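PDB 4P1L: solute-binding protein Csal_2479 from Chromohalobacter salexigens, which binds D-glucuronate in vitro and is probably the periplasmic solute-binding component of a TRAP system that carries the solute into the cell. Local coordinates for residues N86-P91 and F141-R146. Numbering follows the deposited sequence.
Sequences NFNMGP and FGSGAR. With BDP (beta-D-glucopyranuronic acid), chain C.
The amide of Asn86 lies against the CD2–CE2 side of the Phe141 ring, its ND2 3.7 Å from CD2 and its plane turned 58° from that of the ring. This is the closely packed end: with chi1 of 163° the amide carbon lies opposite the main-chain nitrogen and meets the ring there, while OD1 bonds to Asn38 and ND2 to Glu234. Helix 37-52 packs on the same ring. Farther on the contact is looser: Asn88 ND2 stops 3.9 Å from Ser143 OG, and a single water joins the segments. It donates to Ser143 OG at 2.8 Å, accepts from Arg146 NH1 and, weakly, from Asn88 ND2, and hydrogen-bonds the sugar O1. Ser143 OG also bonds Leu232 O, and Asn88 ND2 donates to Glu234, which binds the sugar too. In the middle of this two-domain periplasmic binding-protein fold, strands 84-88 and 135-141 flank strand 234-239 of one sheet, and 141-146 crosses to strand 146-150 of another, with D-glucuronate held between. The Arg146 side chain, bent at chi3, presents its guanidinium edge to the ligand: NH2 gives a nearly straight 2.9 Å bond (169°) to carboxylate O6A, and NH1 reaches ring O5 at 3.0 Å. Glu206 takes NE in a salt bridge, which probably fixes the group's rotation. A leucine in place of Arg146 would probably leave the carboxylate without this charged mate and the water with one donor fewer. Asn88 CB approaches the sugar O3 from another side, at 3.4 Å, and Asn88 OD1 accepts from Gly90 N at 2.8 Å, an Asx turn closing the strand's end.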
loop_
_atom_site.group_PDB
_atom_site.type_symbol
_atom_site.label_atom_id
_atom_site.label_comp_id
_atom_site.label_asym_id
_atom_site.label_seq_id
_atom_site.Cartn_x
_atom_site.Cartn_y
_atom_site.Cartn_z
ATOM N N ASN A 86 -0.457 -10.248 2.635
ATOM C CA ASN A 86 0.201 -9.013 2.225
ATOM C C ASN A 86 -0.877 -7.936 2.246
ATOM O O ASN A 86 -1.801 -7.949 1.437
ATOM C CB ASN A 86 0.822 -9.243 0.837
ATOM C CG ASN A 86 1.190 -7.973 0.088
ATOM O OD1 ASN A 86 1.118 -7.954 -1.130
ATOM N ND2 ASN A 86 1.590 -6.915 0.800
ATOM N N PHE A 87 -0.794 -7.039 3.229
ATOM C CA PHE A 87 -1.717 -5.929 3.300
ATOM C C PHE A 87 -1.008 -4.607 3.026
ATOM O O PHE A 87 0.081 -4.368 3.551
ATOM C CB PHE A 87 -2.350 -5.822 4.687
ATOM C CG PHE A 87 -3.229 -6.972 5.055
ATOM C CD1 PHE A 87 -4.207 -7.425 4.184
ATOM C CD2 PHE A 87 -3.079 -7.607 6.273
ATOM C CE1 PHE A 87 -5.017 -8.478 4.514
ATOM C CE2 PHE A 87 -3.913 -8.670 6.623
ATOM C CZ PHE A 87 -4.883 -9.099 5.724
ATOM N N ASN A 88 -1.660 -3.751 2.253
ATOM C CA ASN A 88 -1.299 -2.339 2.194
ATOM C C ASN A 88 -1.664 -1.651 3.527
ATOM O O ASN A 88 -2.727 -1.921 4.130
ATOM C CB ASN A 88 -2.003 -1.676 1.018
ATOM C CG ASN A 88 -1.517 -0.259 0.760
ATOM O OD1 ASN A 88 -2.002 0.691 1.380
ATOM N ND2 ASN A 88 -0.578 -0.108 -0.156
HETATM N N MSE A 89 -0.769 -0.790 4.001
HETATM C CA MSE A 89 -0.976 -0.120 5.291
HETATM C C MSE A 89 -2.044 0.952 5.278
HETATM O O MSE A 89 -2.500 1.390 6.342
HETATM C CB MSE A 89 0.331 0.467 5.819
HETATM C CG MSE A 89 1.355 -0.564 6.232
HETATM SE SE MSE A 89 0.777 -1.732 7.744
HETATM C CE MSE A 89 1.505 -0.630 9.183
ATOM N N GLY A 90 -2.454 1.394 4.087
ATOM C CA GLY A 90 -3.556 2.343 3.971
ATOM C C GLY A 90 -4.852 1.880 4.618
ATOM O O GLY A 90 -5.391 2.560 5.504
ATOM N N PRO A 91 -5.388 0.735 4.159
ATOM C CA PRO A 91 -6.576 0.138 4.753
ATOM C C PRO A 91 -6.355 -0.316 6.171
ATOM O O PRO A 91 -7.336 -0.646 6.862
ATOM C CB PRO A 91 -6.852 -1.075 3.870
ATOM C CG PRO A 91 -6.136 -0.839 2.642
ATOM C CD PRO A 91 -4.971 0.004 2.949
ATOM N N PHE A 141 6.975 -4.926 2.396
ATOM C CA PHE A 141 7.034 -4.802 0.943
ATOM C C PHE A 141 6.932 -3.311 0.553
ATOM O O PHE A 141 6.315 -2.502 1.268
ATOM C CB PHE A 141 5.865 -5.538 0.271
ATOM C CG PHE A 141 5.955 -7.057 0.274
ATOM C CD1 PHE A 141 6.999 -7.727 0.867
ATOM C CD2 PHE A 141 4.950 -7.810 -0.326
ATOM C CE1 PHE A 141 7.040 -9.129 0.874
ATOM C CE2 PHE A 141 5.003 -9.199 -0.340
ATOM C CZ PHE A 141 6.053 -9.850 0.271
ATOM N N GLY A 142 7.497 -2.955 -0.598
ATOM C CA GLY A 142 7.302 -1.636 -1.171
ATOM C C GLY A 142 6.104 -1.519 -2.107
ATOM O O GLY A 142 5.656 -2.513 -2.686
ATOM N N SER A 143 5.562 -0.311 -2.252
ATOM C CA SER A 143 4.539 -0.089 -3.269
ATOM C C SER A 143 4.755 1.260 -3.987
ATOM O O SER A 143 3.813 1.872 -4.453
ATOM C CB SER A 143 3.110 -0.220 -2.708
ATOM O OG SER A 143 2.722 0.895 -1.881
ATOM N N GLY A 144 6.006 1.706 -4.058
ATOM C CA GLY A 144 6.343 2.915 -4.794
ATOM C C GLY A 144 5.609 4.139 -4.260
ATOM O O GLY A 144 5.218 4.217 -3.081
ATOM N N ALA A 145 5.428 5.095 -5.151
ATOM C CA ALA A 145 4.617 6.266 -4.892
ATOM C C ALA A 145 3.326 6.226 -5.720
ATOM O O ALA A 145 3.321 5.818 -6.892
ATOM C CB ALA A 145 5.410 7.517 -5.201
ATOM N N ARG A 146 2.236 6.650 -5.099
ATOM C CA ARG A 146 0.942 6.752 -5.779
ATOM C C ARG A 146 0.733 8.142 -6.379
ATOM O O ARG A 146 0.968 9.165 -5.719
ATOM C CB ARG A 146 -0.211 6.458 -4.820
ATOM C CG ARG A 146 -0.076 5.088 -4.104
ATOM C CD ARG A 146 -1.087 4.899 -3.001
ATOM N NE ARG A 146 -2.483 4.806 -3.449
ATOM C CZ ARG A 146 -3.170 3.676 -3.607
ATOM N NH1 ARG A 146 -2.614 2.501 -3.383
ATOM N NH2 ARG A 146 -4.433 3.729 -4.016
HETATM C C1 BDP C . -2.245 -0.969 -4.490
HETATM C C2 BDP C . -2.017 -1.810 -3.243
HETATM C C3 BDP C . -3.179 -2.706 -3.041
HETATM C C4 BDP C . -4.393 -1.844 -2.896
HETATM C C5 BDP C . -4.587 -0.949 -4.149
HETATM C C6 BDP C . -5.791 -0.017 -4.034
HETATM O O2 BDP C . -0.848 -2.575 -3.485
HETATM O O3 BDP C . -2.957 -3.401 -1.704
HETATM O O4 BDP C . -5.563 -2.658 -2.700
HETATM O O5 BDP C . -3.440 -0.184 -4.344
HETATM O O6A BDP C . -5.684 1.123 -4.593
HETATM O O1 BDP C . -1.185 -0.093 -4.661
HETATM O O6B BDP C . -6.837 -0.420 -3.484
HETATM O O HOH W 1 0.078 1.529 -2.672
#